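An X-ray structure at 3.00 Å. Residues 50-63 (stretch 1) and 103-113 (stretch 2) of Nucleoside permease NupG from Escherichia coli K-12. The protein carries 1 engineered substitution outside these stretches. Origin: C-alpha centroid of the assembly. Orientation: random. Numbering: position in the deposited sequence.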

# COMPACT_ATOMS: atom_id res chain seq x y z
N ALA A 50 7.25 -8.35 -5.99
CA ALA A 50 8.45 -7.72 -5.46
C ALA A 50 8.47 -7.74 -3.94
O ALA A 50 9.54 -7.86 -3.32
CB ALA A 50 8.54 -6.29 -5.95
N ALA A 51 7.30 -7.58 -3.32
CA ALA A 51 7.25 -7.34 -1.89
C ALA A 51 7.54 -8.61 -1.12
O ALA A 51 8.09 -8.57 -0.02
CB ALA A 51 5.88 -6.78 -1.50
N VAL A 52 7.18 -9.76 -1.68
CA VAL A 52 7.34 -10.98 -0.92
C VAL A 52 8.81 -11.25 -0.61
O VAL A 52 9.14 -11.73 0.48
CB VAL A 52 6.69 -12.16 -1.64
CG1 VAL A 52 5.27 -11.81 -2.02
CG2 VAL A 52 7.50 -12.52 -2.84
N PHE A 53 9.73 -10.94 -1.52
CA PHE A 53 11.11 -11.30 -1.20
C PHE A 53 12.14 -10.21 -1.35
O PHE A 53 13.22 -10.35 -0.76
CB PHE A 53 11.58 -12.53 -2.00
CG PHE A 53 11.49 -12.41 -3.50
CD1 PHE A 53 12.45 -11.70 -4.23
CD2 PHE A 53 10.51 -13.09 -4.20
CE1 PHE A 53 12.39 -11.64 -5.60
CE2 PHE A 53 10.44 -13.03 -5.58
CZ PHE A 53 11.38 -12.31 -6.28
N MET A 54 11.90 -9.14 -2.13
CA MET A 54 12.92 -8.10 -2.29
C MET A 54 13.23 -7.32 -1.02
O MET A 54 14.42 -7.09 -0.73
CB MET A 54 12.52 -7.16 -3.41
CG MET A 54 13.15 -7.52 -4.70
SD MET A 54 14.89 -7.81 -4.37
CE MET A 54 15.60 -7.94 -6.02
N PRO A 55 12.24 -6.87 -0.24
CA PRO A 55 12.59 -6.19 1.02
C PRO A 55 13.58 -6.98 1.87
O PRO A 55 14.65 -6.44 2.21
CB PRO A 55 11.22 -6.02 1.69
CG PRO A 55 10.29 -5.83 0.51
CD PRO A 55 10.78 -6.83 -0.49
N ALA A 56 13.25 -8.23 2.22
CA ALA A 56 14.16 -9.11 2.97
C ALA A 56 15.59 -9.04 2.45
O ALA A 56 16.51 -8.66 3.19
CB ALA A 56 13.64 -10.54 2.90
N LEU A 57 15.81 -9.45 1.20
CA LEU A 57 17.16 -9.53 0.64
C LEU A 57 17.88 -8.18 0.63
O LEU A 57 19.09 -8.11 0.89
CB LEU A 57 17.11 -10.10 -0.77
CG LEU A 57 18.50 -10.31 -1.40
CD1 LEU A 57 19.10 -11.62 -0.94
CD2 LEU A 57 18.41 -10.27 -2.91
N LEU A 58 17.18 -7.10 0.27
CA LEU A 58 17.92 -5.84 0.19
C LEU A 58 18.26 -5.33 1.58
O LEU A 58 19.34 -4.78 1.78
CB LEU A 58 17.19 -4.79 -0.65
CG LEU A 58 17.33 -4.97 -2.17
CD1 LEU A 58 17.08 -3.65 -2.84
CD2 LEU A 58 18.70 -5.55 -2.52
N GLY A 59 17.39 -5.55 2.56
CA GLY A 59 17.76 -5.27 3.93
C GLY A 59 18.95 -6.10 4.37
O GLY A 59 19.79 -5.64 5.15
N ILE A 60 19.04 -7.33 3.86
CA ILE A 60 20.18 -8.19 4.16
C ILE A 60 21.47 -7.56 3.65
O ILE A 60 22.47 -7.48 4.37
CB ILE A 60 19.98 -9.57 3.53
CG1 ILE A 60 19.06 -10.42 4.38
CG2 ILE A 60 21.31 -10.29 3.40
CD1 ILE A 60 19.04 -11.84 3.89
N VAL A 61 21.48 -7.12 2.39
CA VAL A 61 22.70 -6.52 1.86
C VAL A 61 23.02 -5.23 2.59
O VAL A 61 24.19 -4.94 2.89
CB VAL A 61 22.64 -6.30 0.33
CG1 VAL A 61 22.15 -7.54 -0.40
CG2 VAL A 61 21.85 -5.07 -0.03
N ALA A 62 21.99 -4.44 2.93
CA ALA A 62 22.20 -3.24 3.74
C ALA A 62 22.91 -3.58 5.03
O ALA A 62 23.81 -2.84 5.47
CB ALA A 62 20.85 -2.58 4.04
N ASP A 63 22.53 -4.71 5.65
CA ASP A 63 23.14 -5.11 6.92
C ASP A 63 24.52 -5.74 6.77
O ASP A 63 25.27 -5.78 7.75
CB ASP A 63 22.25 -6.08 7.69
CG ASP A 63 22.45 -5.97 9.19
OD1 ASP A 63 22.11 -4.92 9.78
OD2 ASP A 63 23.03 -6.91 9.78
N SER A 103 8.97 -1.80 -8.87
CA SER A 103 8.65 -2.26 -7.51
C SER A 103 9.80 -3.04 -6.91
O SER A 103 10.10 -2.89 -5.73
CB SER A 103 7.40 -3.13 -7.50
OG SER A 103 6.27 -2.42 -7.96
N PHE A 104 10.43 -3.91 -7.70
CA PHE A 104 11.58 -4.64 -7.19
C PHE A 104 12.60 -3.68 -6.64
O PHE A 104 13.26 -3.98 -5.64
CB PHE A 104 12.18 -5.48 -8.32
CG PHE A 104 11.87 -6.94 -8.23
CD1 PHE A 104 10.58 -7.41 -8.49
CD2 PHE A 104 12.84 -7.85 -7.89
CE1 PHE A 104 10.27 -8.76 -8.41
CE2 PHE A 104 12.54 -9.21 -7.80
CZ PHE A 104 11.25 -9.66 -8.07
N ALA A 105 12.73 -2.50 -7.25
CA ALA A 105 13.60 -1.46 -6.72
C ALA A 105 12.95 -0.65 -5.60
O ALA A 105 13.62 -0.27 -4.65
CB ALA A 105 14.03 -0.52 -7.84
N TYR A 106 11.65 -0.40 -5.69
CA TYR A 106 11.02 0.54 -4.78
C TYR A 106 10.64 -0.08 -3.45
O TYR A 106 10.78 0.57 -2.42
CB TYR A 106 9.78 1.14 -5.42
CG TYR A 106 9.14 2.16 -4.52
CD1 TYR A 106 8.20 1.80 -3.57
CD2 TYR A 106 9.59 3.46 -4.52
CE1 TYR A 106 7.64 2.74 -2.74
CE2 TYR A 106 9.06 4.40 -3.68
CZ TYR A 106 8.09 4.04 -2.80
OH TYR A 106 7.59 5.02 -1.98
N MET A 107 10.08 -1.28 -3.47
CA MET A 107 9.65 -1.98 -2.26
C MET A 107 10.73 -2.03 -1.18
O MET A 107 10.43 -1.68 -0.03
CB MET A 107 9.20 -3.38 -2.67
CG MET A 107 7.84 -3.45 -3.31
SD MET A 107 6.76 -2.02 -3.15
CE MET A 107 6.43 -1.91 -1.42
N PRO A 108 11.97 -2.41 -1.47
CA PRO A 108 12.99 -2.43 -0.41
C PRO A 108 13.24 -1.06 0.22
O PRO A 108 13.63 -0.98 1.40
CB PRO A 108 14.22 -2.96 -1.16
CG PRO A 108 13.63 -3.81 -2.24
CD PRO A 108 12.53 -2.96 -2.73
N THR A 109 13.05 0.03 -0.53
CA THR A 109 13.38 1.35 0.02
C THR A 109 12.50 1.67 1.21
O THR A 109 12.91 2.46 2.08
CB THR A 109 13.28 2.46 -1.07
OG1 THR A 109 11.94 2.65 -1.51
CG2 THR A 109 14.14 2.10 -2.26
N LEU A 110 11.34 1.02 1.30
CA LEU A 110 10.40 1.26 2.39
C LEU A 110 11.00 0.97 3.76
O LEU A 110 10.68 1.65 4.74
CB LEU A 110 9.15 0.44 2.14
CG LEU A 110 7.90 1.21 1.71
CD1 LEU A 110 8.19 2.12 0.52
CD2 LEU A 110 6.82 0.22 1.33
N GLY A 111 11.89 -0.03 3.85
CA GLY A 111 12.63 -0.26 5.07
C GLY A 111 13.98 0.41 5.07
O GLY A 111 14.55 0.67 6.14
N LEU A 112 14.52 0.68 3.88
CA LEU A 112 15.85 1.28 3.82
C LEU A 112 15.84 2.71 4.36
O LEU A 112 16.78 3.13 5.07
CB LEU A 112 16.36 1.22 2.40
CG LEU A 112 17.05 -0.13 2.21
CD1 LEU A 112 17.28 -0.44 0.74
CD2 LEU A 112 18.34 -0.16 2.99
N ILE A 113 14.77 3.47 4.10
CA ILE A 113 14.66 4.83 4.63
C ILE A 113 14.56 4.79 6.15
O ILE A 113 15.09 5.66 6.84
CB ILE A 113 13.47 5.58 4.01
CG1 ILE A 113 13.37 7.01 4.57
CG2 ILE A 113 12.16 4.88 4.31
CD1 ILE A 113 12.15 7.81 4.07

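Residues 50-63 and 103-113 of the nucleoside permease NupG are segments of two longer helices that cross at -54°, their N-to-C directions running broadly the same way and their axes approaching to 7.9 Å. Each is kinked around a proline: Pro-55 and Pro-108 have no amide hydrogen, so neither nitrogen can bond back to the preceding turn, and the N atoms of Ala-56 and Gly-111 also lack that bond, although Gly-111 N bonds instead to Pro-108 O at 3.2 Å. After the first break, a weak bond from Leu-57 N to Phe-53 O (3.4 Å) precedes the regular Leu-58 N to Met-54 O bond (2.9 Å). Pro-55 CA and Pro-108 CA are 4.0 Å apart.

No hydrogen bond links the stretches; the contact is apolar packing that buries 545 Å², both sides summed. Phe-104 contributes most, with 106 Å² covered. Its CA-to-CB bond points sideways, but the end of the side chain comes nearer; chi1 is -104°, between wells. There Ala-50 CB meets Phe-104 CD1 at 3.4 Å, Met-54 CG meets Phe-104 CD2 at 3.2 Å, and Phe-53 CZ meets Phe-104 CZ at 3.2 Å. The Phe-53 and Phe-104 rings are oblique, with centroids 5.2 Å apart and planes at 74°. Met-54 SD lies 5.1 Å from the Phe-104 ring centroid, also obliquely, adding a polarizable sulfur to the cluster.

Ala-50 points toward its partner, and its small methyl suits the close backbone approach: Ala-50 CA is 4.7 Å from Phe-104 CA, and Ala-50 CB is 3.7 Å from Ser-103 CB. Ala-50 CB also reaches Met-107 CG at 3.9 Å. Met-107, a flexible unbranched chain directed toward stretch 1, also packs its CG against Ala-51 CB at 4.3 Å and its CB against Pro-55 CG at 4.2 Å.

At the center, the compact Pro-108 ring fits between neighbors without a long side chain to accommodate. Pro-108 CG lies 3.7 Å from both Met-54 CB and Met-54 O, while Leu-58 CD1 closes on Pro-108 CB at 3.4 Å. Farther along, Leu-112 bridges a wider gap: its side chain starts sideways, yet its end comes nearer, placing Leu-112 CD2 3.6 Å from Ala-62 CB. Thr-109 points away from the contact, and Thr-109 OG1 hydrogen-bonds to Tyr-106 O at 2.5 Å within its own helix.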